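Local coordinates for protein quinone oxidoreductase (Escherichia coli, PDB 1QOR) that catalyses the NADPH-dependent reduction of quinones to 1,4-benzosemiquinones, two quinones being converted for each NADPH consumed, at residues T3-H8 / K305-A310; P13-A18 / Y46-L51; I38-I43 / Q300-K305. All coordinates share one frame; numbering follows the deposited sequence.

Contact 1 (T3-H8 / K305-A310); sequences TRIEFH and KDAQRA
In the GroES-like catalytic part of this medium-chain dehydrogenase fold, Ile-5 of the N-terminal strand 3-6 sits over Ala-307, at the start of helix 307-315 near the other end of the chain. The touch is small and apolar: Ile-5 CG1 lies 3.9 Å from Ala-307 CB, and CD1 of Ile-5 is 4.2 Å from the same methyl. With CG1 anti to the carbonyl carbon (chi1 -68°) and a turn at chi2 (-61°), the CD1 tip swings over the 3-10 turn ahead of the helix, 4.4 Å from Lys-305 CA. Leu-304 and Ala-18 close round the same isoleucine, while Leu-325 backs Ala-307. Away from the helix, the carboxylate of Glu-6 is shared: Arg-4 NH1 bonds OE1 from above the carboxylate plane, in a salt bridge, and His-8 NE2 uses the anti lone pair of OE2. Asp-306 occupies the N-cap position, yet its side chain makes no capping bond. It turns instead to its neighbour, where Lys-305 NZ meets Asp-306 OD1 at 2.7 Å on the syn side, 20° out of the carboxylate plane.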
loop_
_atom_site.group_PDB
_atom_site.type_symbol
_atom_site.label_atom_id
_atom_site.label_comp_id
_atom_site.label_asym_id
_atom_site.label_seq_id
_atom_site.Cartn_x
_atom_site.Cartn_y
_atom_site.Cartn_z
ATOM N N THR A 3 15.862 2.716 39.987
ATOM C CA THR A 3 16.921 2.638 38.990
ATOM C C THR A 3 16.264 2.675 37.618
ATOM O O THR A 3 15.208 2.090 37.432
ATOM C CB THR A 3 17.663 1.331 39.079
ATOM O OG1 THR A 3 18.145 1.154 40.416
ATOM C CG2 THR A 3 18.831 1.296 38.098
ATOM N N ARG A 4 16.864 3.388 36.677
ATOM C CA ARG A 4 16.347 3.469 35.322
ATOM C C ARG A 4 17.570 3.384 34.425
ATOM O O ARG A 4 18.710 3.577 34.879
ATOM C CB ARG A 4 15.603 4.795 35.069
ATOM C CG ARG A 4 16.525 5.998 34.747
ATOM C CD ARG A 4 15.848 7.372 34.858
ATOM N NE ARG A 4 14.716 7.557 33.939
ATOM C CZ ARG A 4 14.780 8.142 32.731
ATOM N NH1 ARG A 4 15.936 8.619 32.255
ATOM N NH2 ARG A 4 13.669 8.269 31.998
ATOM N N ILE A 5 17.347 3.012 33.173
ATOM C CA ILE A 5 18.429 2.947 32.208
ATOM C C ILE A 5 18.264 4.191 31.360
ATOM O O ILE A 5 17.135 4.624 31.085
ATOM C CB ILE A 5 18.314 1.712 31.273
ATOM C CG1 ILE A 5 18.542 0.418 32.056
ATOM C CG2 ILE A 5 19.299 1.818 30.132
ATOM C CD1 ILE A 5 19.916 0.309 32.697
ATOM N N GLU A 6 19.375 4.800 30.983
ATOM C CA GLU A 6 19.284 5.955 30.115
ATOM C C GLU A 6 20.494 6.085 29.238
ATOM O O GLU A 6 21.487 5.386 29.436
ATOM C CB GLU A 6 18.992 7.231 30.898
ATOM C CG GLU A 6 20.083 7.692 31.795
ATOM C CD GLU A 6 19.749 9.044 32.404
ATOM O OE1 GLU A 6 18.639 9.167 33.002
ATOM O OE2 GLU A 6 20.599 9.962 32.273
ATOM N N PHE A 7 20.329 6.829 28.155
ATOM C CA PHE A 7 21.428 7.052 27.225
ATOM C C PHE A 7 21.463 8.562 26.908
ATOM O O PHE A 7 20.434 9.233 26.895
ATOM C CB PHE A 7 21.338 6.127 25.973
ATOM C CG PHE A 7 20.147 6.382 25.088
ATOM C CD1 PHE A 7 18.883 5.882 25.420
ATOM C CD2 PHE A 7 20.286 7.126 23.911
ATOM C CE1 PHE A 7 17.765 6.124 24.582
ATOM C CE2 PHE A 7 19.194 7.378 23.070
ATOM C CZ PHE A 7 17.926 6.873 23.412
ATOM N N HIS A 8 22.678 9.087 26.804
ATOM C CA HIS A 8 22.958 10.502 26.568
ATOM C C HIS A 8 23.385 10.769 25.125
ATOM O O HIS A 8 23.531 11.933 24.726
ATOM C CB HIS A 8 24.084 10.973 27.525
ATOM C CG HIS A 8 23.693 10.985 28.979
ATOM N ND1 HIS A 8 24.047 12.005 29.839
ATOM C CD2 HIS A 8 22.975 10.104 29.722
ATOM C CE1 HIS A 8 23.569 11.752 31.048
ATOM N NE2 HIS A 8 22.914 10.604 31.003
ATOM N N LYS A 305 19.962 -3.832 35.163
ATOM C CA LYS A 305 21.257 -3.208 34.946
ATOM C C LYS A 305 22.075 -3.835 33.826
ATOM O O LYS A 305 23.051 -3.243 33.392
ATOM C CB LYS A 305 22.055 -3.135 36.242
ATOM C CG LYS A 305 22.366 -4.498 36.882
ATOM C CD LYS A 305 23.679 -5.100 36.347
ATOM C CE LYS A 305 24.103 -6.361 37.128
ATOM N NZ LYS A 305 25.216 -7.109 36.422
ATOM N N ASP A 306 21.696 -5.014 33.352
ATOM C CA ASP A 306 22.423 -5.625 32.244
ATOM C C ASP A 306 21.711 -5.425 30.899
ATOM O O ASP A 306 21.865 -6.232 29.955
ATOM C CB ASP A 306 22.714 -7.108 32.504
ATOM C CG ASP A 306 23.738 -7.320 33.625
ATOM O OD1 ASP A 306 24.604 -6.421 33.835
ATOM O OD2 ASP A 306 23.662 -8.377 34.316
ATOM N N ALA A 307 20.964 -4.319 30.815
ATOM C CA ALA A 307 20.245 -3.951 29.600
ATOM C C ALA A 307 21.190 -3.973 28.378
ATOM O O ALA A 307 20.799 -4.416 27.291
ATOM C CB ALA A 307 19.573 -2.611 29.766
ATOM N N GLN A 308 22.440 -3.558 28.570
ATOM C CA GLN A 308 23.433 -3.595 27.490
ATOM C C GLN A 308 23.657 -5.013 26.895
ATOM O O GLN A 308 23.763 -5.180 25.670
ATOM C CB GLN A 308 24.790 -3.041 27.951
ATOM C CG GLN A 308 25.850 -3.224 26.858
ATOM C CD GLN A 308 27.251 -2.746 27.249
ATOM O OE1 GLN A 308 28.227 -3.100 26.579
ATOM N NE2 GLN A 308 27.359 -1.953 28.325
ATOM N N ARG A 309 23.797 -6.021 27.753
ATOM C CA ARG A 309 23.999 -7.405 27.280
ATOM C C ARG A 309 22.726 -7.889 26.574
ATOM O O ARG A 309 22.818 -8.622 25.613
ATOM C CB ARG A 309 24.309 -8.355 28.460
ATOM C CG ARG A 309 24.782 -9.776 28.054
ATOM N N ALA A 310 21.549 -7.506 27.071
ATOM C CA ALA A 310 20.294 -7.894 26.437
ATOM C C ALA A 310 20.253 -7.410 24.980
ATOM O O ALA A 310 19.824 -8.171 24.077
ATOM C CB ALA A 310 19.105 -7.338 27.205
#

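Contact 2 (P13-A18 / Y46-L51). With NDP (NADPH dihydro-nicotinamide-adenine-dinucleotide phosphate), chain D.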
loop_
_atom_site.group_PDB
_atom_site.type_symbol
_atom_site.label_atom_id
_atom_site.label_comp_id
_atom_site.label_asym_id
_atom_site.label_seq_id
_atom_site.Cartn_x
_atom_site.Cartn_y
_atom_site.Cartn_z
ATOM N N PRO A 13 24.986 -0.763 21.973
ATOM C CA PRO A 13 24.519 -1.174 23.305
ATOM C C PRO A 13 25.318 -0.539 24.467
ATOM O O PRO A 13 24.776 -0.237 25.542
ATOM C CB PRO A 13 24.690 -2.690 23.254
ATOM C CG PRO A 13 24.446 -3.024 21.747
ATOM C CD PRO A 13 25.260 -1.932 21.106
ATOM N N GLU A 14 26.608 -0.341 24.237
ATOM C CA GLU A 14 27.469 0.261 25.228
ATOM C C GLU A 14 27.021 1.654 25.691
ATOM O O GLU A 14 27.438 2.085 26.751
ATOM C CB GLU A 14 28.903 0.312 24.740
ATOM C CG GLU A 14 29.166 1.399 23.720
ATOM C CD GLU A 14 28.583 1.117 22.310
ATOM O OE1 GLU A 14 28.205 -0.053 22.013
ATOM O OE2 GLU A 14 28.512 2.090 21.490
ATOM N N VAL A 15 26.141 2.351 24.979
ATOM C CA VAL A 15 25.739 3.677 25.465
ATOM C C VAL A 15 24.688 3.611 26.559
ATOM O O VAL A 15 24.303 4.634 27.099
ATOM C CB VAL A 15 25.171 4.594 24.353
ATOM C CG1 VAL A 15 26.119 4.662 23.189
ATOM C CG2 VAL A 15 23.779 4.140 23.906
ATOM N N LEU A 16 24.185 2.435 26.885
ATOM C CA LEU A 16 23.134 2.384 27.895
ATOM C C LEU A 16 23.741 2.436 29.294
ATOM O O LEU A 16 24.718 1.728 29.566
ATOM C CB LEU A 16 22.279 1.116 27.711
ATOM C CG LEU A 16 21.422 1.000 26.437
ATOM C CD1 LEU A 16 20.778 -0.358 26.431
ATOM C CD2 LEU A 16 20.353 2.113 26.342
ATOM N N GLN A 17 23.188 3.272 30.176
ATOM C CA GLN A 17 23.722 3.360 31.532
ATOM C C GLN A 17 22.658 3.382 32.620
ATOM O O GLN A 17 21.613 4.018 32.468
ATOM C CB GLN A 17 24.695 4.548 31.672
ATOM C CG GLN A 17 24.089 5.951 31.589
ATOM C CD GLN A 17 25.165 7.072 31.661
ATOM O OE1 GLN A 17 25.169 7.913 32.586
ATOM N NE2 GLN A 17 26.073 7.083 30.686
ATOM N N ALA A 18 22.874 2.591 33.670
ATOM C CA ALA A 18 21.935 2.538 34.787
ATOM C C ALA A 18 22.164 3.792 35.630
ATOM O O ALA A 18 23.309 4.245 35.773
ATOM C CB ALA A 18 22.178 1.297 35.599
ATOM N N TYR A 46 16.114 0.713 17.828
ATOM C CA TYR A 46 16.015 1.763 16.810
ATOM C C TYR A 46 16.202 3.148 17.509
ATOM O O TYR A 46 16.867 4.077 16.976
ATOM C CB TYR A 46 14.640 1.754 16.142
ATOM C CG TYR A 46 14.250 0.485 15.420
ATOM C CD1 TYR A 46 15.213 -0.399 14.911
ATOM C CD2 TYR A 46 12.893 0.141 15.279
ATOM C CE1 TYR A 46 14.824 -1.608 14.289
ATOM C CE2 TYR A 46 12.493 -1.053 14.661
ATOM C CZ TYR A 46 13.457 -1.929 14.172
ATOM O OH TYR A 46 13.042 -3.128 13.613
ATOM N N ILE A 47 15.568 3.284 18.673
ATOM C CA ILE A 47 15.644 4.492 19.459
ATOM C C ILE A 47 17.064 4.719 20.000
ATOM O O ILE A 47 17.662 5.786 19.778
ATOM C CB ILE A 47 14.571 4.432 20.551
ATOM C CG1 ILE A 47 13.213 4.610 19.895
ATOM C CG2 ILE A 47 14.763 5.495 21.626
ATOM C CD1 ILE A 47 12.137 4.251 20.816
ATOM N N ARG A 48 17.650 3.688 20.591
ATOM C CA ARG A 48 19.001 3.778 21.123
ATOM C C ARG A 48 20.033 4.126 20.035
ATOM O O ARG A 48 20.936 4.920 20.268
ATOM C CB ARG A 48 19.371 2.431 21.759
ATOM C CG ARG A 48 20.653 2.394 22.578
ATOM C CD ARG A 48 21.727 1.670 21.839
ATOM N NE ARG A 48 21.346 0.306 21.601
ATOM C CZ ARG A 48 21.572 -0.422 20.504
ATOM N NH1 ARG A 48 22.213 0.028 19.448
ATOM N NH2 ARG A 48 21.069 -1.630 20.465
ATOM N N SER A 49 19.920 3.508 18.856
ATOM C CA SER A 49 20.875 3.716 17.771
ATOM C C SER A 49 20.648 5.026 17.008
ATOM O O SER A 49 21.538 5.481 16.295
ATOM C CB SER A 49 20.850 2.521 16.783
ATOM O OG SER A 49 19.700 2.584 15.966
ATOM N N GLY A 50 19.488 5.646 17.196
ATOM C CA GLY A 50 19.217 6.876 16.504
ATOM C C GLY A 50 18.378 6.762 15.237
ATOM O O GLY A 50 18.117 7.786 14.609
ATOM N N LEU A 51 17.943 5.560 14.841
ATOM C CA LEU A 51 17.091 5.428 13.651
ATOM C C LEU A 51 15.796 6.158 13.966
ATOM O O LEU A 51 15.225 6.768 13.079
ATOM C CB LEU A 51 16.799 3.964 13.313
ATOM C CG LEU A 51 15.972 3.626 12.057
ATOM C CD1 LEU A 51 16.709 4.035 10.778
ATOM C CD2 LEU A 51 15.736 2.128 12.016
HETATM P PA NDP D . 12.777 -10.554 17.281
HETATM O O1A NDP D . 12.828 -11.227 18.604
HETATM O O2A NDP D . 11.892 -11.123 16.230
HETATM O O5B NDP D . 14.205 -10.320 16.726
HETATM C C5B NDP D . 14.462 -9.924 15.404
HETATM C C4B NDP D . 14.700 -11.148 14.573
HETATM O O4B NDP D . 14.666 -10.619 13.254
HETATM C C3B NDP D . 16.068 -11.833 14.699
HETATM O O3B NDP D . 16.043 -12.768 15.810
HETATM C C2B NDP D . 16.303 -12.358 13.291
HETATM O O2B NDP D . 15.817 -13.693 13.230
HETATM C C1B NDP D . 15.477 -11.367 12.359
HETATM N N9A NDP D . 16.499 -10.662 11.571
HETATM C C8A NDP D . 16.706 -10.733 10.255
HETATM N N7A NDP D . 17.762 -9.981 9.921
HETATM C C5A NDP D . 18.176 -9.464 11.056
HETATM C C6A NDP D . 19.279 -8.632 11.201
HETATM N N6A NDP D . 20.041 -8.256 10.181
HETATM N N1A NDP D . 19.541 -8.234 12.446
HETATM C C2A NDP D . 18.788 -8.607 13.519
HETATM N N3A NDP D . 17.734 -9.412 13.367
HETATM C C4A NDP D . 17.418 -9.862 12.118
HETATM O O3 NDP D . 12.197 -9.119 17.645
HETATM P PN NDP D . 10.803 -8.547 18.121
HETATM O O1N NDP D . 9.777 -9.635 18.315
HETATM O O2N NDP D . 11.048 -7.562 19.241
HETATM O O5D NDP D . 10.423 -7.680 16.774
HETATM C C5D NDP D . 10.317 -8.217 15.463
HETATM C C4D NDP D . 10.169 -7.133 14.448
HETATM O O4D NDP D . 8.863 -6.523 14.550
HETATM C C3D NDP D . 11.187 -6.009 14.601
HETATM O O3D NDP D . 11.654 -5.593 13.315
HETATM C C2D NDP D . 10.338 -4.914 15.284
HETATM O O2D NDP D . 10.877 -3.633 15.076
HETATM C C1D NDP D . 9.001 -5.047 14.613
HETATM N N1N NDP D . 7.745 -4.687 15.326
HETATM C C2N NDP D . 6.815 -3.898 14.695
HETATM C C3N NDP D . 5.650 -3.586 15.373
HETATM C C7N NDP D . 4.567 -2.746 14.706
HETATM O O7N NDP D . 3.512 -2.501 15.280
HETATM N N7N NDP D . 4.862 -2.330 13.493
HETATM C C4N NDP D . 5.402 -4.052 16.653
HETATM C C5N NDP D . 6.362 -4.858 17.279
HETATM C C6N NDP D . 7.533 -5.160 16.605
HETATM P P2B NDP D . 16.471 -14.796 12.168
HETATM O O1X NDP D . 15.542 -15.946 12.216
HETATM O O2X NDP D . 16.491 -14.126 10.862
HETATM O O3X NDP D . 17.817 -15.045 12.721
#
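Arg-48, on helix 42-49, takes Pro-13, Val-15 and Leu-16 onto its own side chain, and these three meetings make up the close part of the contact. Its aliphatic stem is gripped by two residues: Leu-16 CD2 and Val-15 CG2 each come to 3.8 Å from Arg-48 CG, the leucine crossing the stem at about a right angle. CG of Arg-48 stands anti to the backbone N (chi1 -170°), and bends at chi2 and chi3 then fold the guanidinium over toward the proline. There Pro-13 N lies over one face, 3.7 Å from Arg-48 CZ and displaced toward the rim, while Pro-13 CG approaches NH2 at 3.9 Å. The charged end has its partners just beyond: NH2 forms a salt bridge with Glu-315 of helix 307-315, and NH1 bonds the carbonyl O of Gly-11. Were the side chain cut back to that of an alanine, Glu-315 would probably lose its charged mate, and Val-15 and Leu-16 the stem they pack on. The helix itself ends in a Schellman motif: Gly-50 takes a positive phi, its N bonds Ile-47 O, and Leu-51 N reaches back, weakly, to Tyr-46 O. Beyond the helix end Ser-49 and Leu-51 are exposed; on the other segment Glu-14 is too, its OE1 6.5 Å from Arg-48 NH1. Two residues before Arg-48, far from the 3-10 segment 13-15, Tyr-46 reaches the cofactor with its hydroxyl, the OH donating to ribose O2D of NADPH at 2.7 Å and also bonded to Asn-240 N.

Contact 3 (I38-I43 / Q300-K305); sequences IGINFI and QKYPLK. With NDP (NADPH dihydro-nicotinamide-adenine-dinucleotide phosphate), chain D.
Ile-38 and Leu-304, the closest backbone pair at 8.1 Å between CA atoms, belong to segments lying across strand 324-326, which pairs antiparallel with 37-39 and parallel with 301-303. Side chains bridge the gap. Ile-38 CD1 meets Leu-304 CD1 at 4.1 Å, methyl against methyl, the two side chains crossing at a slant. Leu-304 manages this because its CG is anti to the backbone N (chi1 169°), which brings the branch back to the isoleucine. Further along, Ile-40 CD1 comes to 4.2 Å from Tyr-302 CD1, the side chains roughly perpendicular. All four residues touch Leu-325 of the intervening strand, and Ala-310 of helix 307-315 packs on both Ile-40 and Tyr-302. This buried apolar layer belongs to the catalytic part of the medium-chain dehydrogenase fold, and from it the chain runs directly to the NADPH cleft. Phe-42 N, at the start of helix 42-49, donates to phosphate oxygen O2N of NADPH at 3.0 Å, with an N-H...O angle of 148°. The side chain of Phe-42 runs alongside the cofactor from the nicotinamide ribose to the adenine: its CB is 3.6 Å from ribose C3D of NADPH, whereas CZ at the far end of the ring lies 3.8 Å from adenine C2A.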
loop_
_atom_site.group_PDB
_atom_site.type_symbol
_atom_site.label_atom_id
_atom_site.label_comp_id
_atom_site.label_asym_id
_atom_site.label_seq_id
_atom_site.Cartn_x
_atom_site.Cartn_y
_atom_site.Cartn_z
ATOM N N ILE A 38 10.019 -6.356 32.736
ATOM C CA ILE A 38 10.124 -5.351 31.668
ATOM C C ILE A 38 10.354 -6.023 30.301
ATOM O O ILE A 38 11.297 -6.805 30.142
ATOM C CB ILE A 38 11.360 -4.403 31.961
ATOM C CG1 ILE A 38 11.214 -3.761 33.355
ATOM C CG2 ILE A 38 11.545 -3.323 30.843
ATOM C CD1 ILE A 38 12.480 -3.065 33.848
ATOM N N GLY A 39 9.535 -5.682 29.314
ATOM C CA GLY A 39 9.708 -6.281 28.011
ATOM C C GLY A 39 10.828 -5.634 27.224
ATOM O O GLY A 39 11.165 -4.459 27.447
ATOM N N ILE A 40 11.475 -6.422 26.372
ATOM C CA ILE A 40 12.521 -5.934 25.487
ATOM C C ILE A 40 11.883 -6.006 24.088
ATOM O O ILE A 40 11.189 -6.984 23.740
ATOM C CB ILE A 40 13.783 -6.815 25.549
ATOM C CG1 ILE A 40 14.394 -6.705 26.964
ATOM C CG2 ILE A 40 14.792 -6.427 24.414
ATOM C CD1 ILE A 40 15.530 -7.638 27.229
ATOM N N ASN A 41 12.090 -4.975 23.290
ATOM C CA ASN A 41 11.471 -4.943 21.969
ATOM C C ASN A 41 12.480 -4.431 20.973
ATOM O O ASN A 41 13.332 -3.573 21.312
ATOM C CB ASN A 41 10.208 -4.084 21.999
ATOM C CG ASN A 41 9.068 -4.770 22.722
ATOM O OD1 ASN A 41 8.451 -5.690 22.194
ATOM N ND2 ASN A 41 8.764 -4.321 23.930
ATOM N N PHE A 42 12.390 -4.923 19.739
ATOM C CA PHE A 42 13.371 -4.499 18.759
ATOM C C PHE A 42 13.344 -2.976 18.542
ATOM O O PHE A 42 14.389 -2.378 18.330
ATOM C CB PHE A 42 13.248 -5.284 17.445
ATOM C CG PHE A 42 14.574 -5.526 16.776
ATOM C CD1 PHE A 42 15.177 -4.526 16.000
ATOM C CD2 PHE A 42 15.246 -6.720 16.970
ATOM C CE1 PHE A 42 16.421 -4.722 15.443
ATOM C CE2 PHE A 42 16.500 -6.945 16.417
ATOM C CZ PHE A 42 17.100 -5.960 15.659
ATOM N N ILE A 43 12.179 -2.339 18.634
ATOM C CA ILE A 43 12.134 -0.882 18.479
ATOM C C ILE A 43 13.056 -0.184 19.525
ATOM O O ILE A 43 13.598 0.899 19.256
ATOM C CB ILE A 43 10.681 -0.344 18.555
ATOM C CG1 ILE A 43 10.631 1.162 18.229
ATOM C CG2 ILE A 43 10.052 -0.653 19.931
ATOM C CD1 ILE A 43 9.193 1.714 18.107
ATOM N N GLN A 300 17.269 -15.863 28.716
ATOM C CA GLN A 300 16.815 -14.628 28.092
ATOM C C GLN A 300 16.182 -13.663 29.085
ATOM O O GLN A 300 15.387 -12.800 28.707
ATOM C CB GLN A 300 15.912 -14.927 26.881
ATOM C CG GLN A 300 16.746 -15.413 25.701
ATOM C CD GLN A 300 15.993 -15.626 24.396
ATOM O OE1 GLN A 300 16.519 -16.270 23.494
ATOM N NE2 GLN A 300 14.806 -15.035 24.251
ATOM N N LYS A 301 16.479 -13.860 30.366
ATOM C CA LYS A 301 15.999 -12.951 31.426
ATOM C C LYS A 301 17.278 -12.311 31.910
ATOM O O LYS A 301 18.257 -13.005 32.159
ATOM C CB LYS A 301 15.335 -13.673 32.585
ATOM C CG LYS A 301 13.992 -14.244 32.264
ATOM C CD LYS A 301 13.439 -14.993 33.458
ATOM C CE LYS A 301 12.314 -15.907 33.007
ATOM N NZ LYS A 301 11.778 -16.710 34.129
ATOM N N TYR A 302 17.296 -10.990 31.970
ATOM C CA TYR A 302 18.491 -10.272 32.368
ATOM C C TYR A 302 18.166 -9.275 33.458
ATOM O O TYR A 302 17.039 -8.761 33.533
ATOM C CB TYR A 302 19.039 -9.489 31.184
ATOM C CG TYR A 302 19.165 -10.277 29.917
ATOM C CD1 TYR A 302 18.094 -10.399 29.046
ATOM C CD2 TYR A 302 20.373 -10.848 29.552
ATOM C CE1 TYR A 302 18.230 -11.071 27.826
ATOM C CE2 TYR A 302 20.519 -11.524 28.340
ATOM C CZ TYR A 302 19.447 -11.624 27.489
ATOM O OH TYR A 302 19.611 -12.252 26.280
ATOM N N PRO A 303 19.116 -9.060 34.388
ATOM C CA PRO A 303 18.855 -8.075 35.458
ATOM C C PRO A 303 18.661 -6.704 34.715
ATOM O O PRO A 303 19.274 -6.491 33.664
ATOM C CB PRO A 303 20.196 -8.051 36.219
ATOM C CG PRO A 303 20.861 -9.373 35.872
ATOM C CD PRO A 303 20.479 -9.637 34.467
ATOM N N LEU A 304 17.837 -5.793 35.223
ATOM C CA LEU A 304 17.681 -4.480 34.567
ATOM C C LEU A 304 19.018 -3.797 34.228
ATOM O O LEU A 304 19.202 -3.261 33.127
ATOM C CB LEU A 304 16.868 -3.526 35.449
ATOM C CG LEU A 304 16.828 -2.034 35.057
ATOM C CD1 LEU A 304 16.408 -1.868 33.624
ATOM C CD2 LEU A 304 15.821 -1.318 35.915
ATOM N N LYS A 305 19.962 -3.832 35.163
ATOM C CA LYS A 305 21.257 -3.208 34.946
ATOM C C LYS A 305 22.075 -3.835 33.826
ATOM O O LYS A 305 23.051 -3.243 33.392
ATOM C CB LYS A 305 22.055 -3.135 36.242
ATOM C CG LYS A 305 22.366 -4.498 36.882
ATOM C CD LYS A 305 23.679 -5.100 36.347
ATOM C CE LYS A 305 24.103 -6.361 37.128
ATOM N NZ LYS A 305 25.216 -7.109 36.422
HETATM P PA NDP D . 12.777 -10.554 17.281
HETATM O O1A NDP D . 12.828 -11.227 18.604
HETATM O O2A NDP D . 11.892 -11.123 16.230
HETATM O O5B NDP D . 14.205 -10.320 16.726
HETATM C C5B NDP D . 14.462 -9.924 15.404
HETATM C C4B NDP D . 14.700 -11.148 14.573
HETATM O O4B NDP D . 14.666 -10.619 13.254
HETATM C C3B NDP D . 16.068 -11.833 14.699
HETATM O O3B NDP D . 16.043 -12.768 15.810
HETATM C C2B NDP D . 16.303 -12.358 13.291
HETATM O O2B NDP D . 15.817 -13.693 13.230
HETATM C C1B NDP D . 15.477 -11.367 12.359
HETATM N N9A NDP D . 16.499 -10.662 11.571
HETATM C C8A NDP D . 16.706 -10.733 10.255
HETATM N N7A NDP D . 17.762 -9.981 9.921
HETATM C C5A NDP D . 18.176 -9.464 11.056
HETATM C C6A NDP D . 19.279 -8.632 11.201
HETATM N N6A NDP D . 20.041 -8.256 10.181
HETATM N N1A NDP D . 19.541 -8.234 12.446
HETATM C C2A NDP D . 18.788 -8.607 13.519
HETATM N N3A NDP D . 17.734 -9.412 13.367
HETATM C C4A NDP D . 17.418 -9.862 12.118
HETATM O O3 NDP D . 12.197 -9.119 17.645
HETATM P PN NDP D . 10.803 -8.547 18.121
HETATM O O1N NDP D . 9.777 -9.635 18.315
HETATM O O2N NDP D . 11.048 -7.562 19.241
HETATM O O5D NDP D . 10.423 -7.680 16.774
HETATM C C5D NDP D . 10.317 -8.217 15.463
HETATM C C4D NDP D . 10.169 -7.133 14.448
HETATM O O4D NDP D . 8.863 -6.523 14.550
HETATM C C3D NDP D . 11.187 -6.009 14.601
HETATM O O3D NDP D . 11.654 -5.593 13.315
HETATM C C2D NDP D . 10.338 -4.914 15.284
HETATM O O2D NDP D . 10.877 -3.633 15.076
HETATM C C1D NDP D . 9.001 -5.047 14.613
HETATM N N1N NDP D . 7.745 -4.687 15.326
HETATM C C2N NDP D . 6.815 -3.898 14.695
HETATM C C3N NDP D . 5.650 -3.586 15.373
HETATM C C7N NDP D . 4.567 -2.746 14.706
HETATM O O7N NDP D . 3.512 -2.501 15.280
HETATM N N7N NDP D . 4.862 -2.330 13.493
HETATM C C4N NDP D . 5.402 -4.052 16.653
HETATM C C5N NDP D . 6.362 -4.858 17.279
HETATM C C6N NDP D . 7.533 -5.160 16.605
HETATM P P2B NDP D . 16.471 -14.796 12.168
HETATM O O1X NDP D . 15.542 -15.946 12.216
HETATM O O2X NDP D . 16.491 -14.126 10.862
HETATM O O3X NDP D . 17.817 -15.045 12.721
#

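Along the chain the segments come in the order 3-8, 13-18, 38-43, 46-51, 300-305 and 305-310, so contacts 1 and 3 each bring a segment from the first 43 residues to one from residue 300 onward, with the six-stranded parallel cofactor-binding sheet lying between them in sequence. Contact 1 is the near neighbour of both others: its centre lies about 8 Å from that of contact 2 and about 9 Å from that of contact 3, while the latter two are about 13 Å apart. Contacts 1 and 2 share the two-stranded sheet 3-6/17-20, contacts 1 and 3 share Lys-305, and contacts 2 and 3 share helix 42-49, through which both reach NADPH.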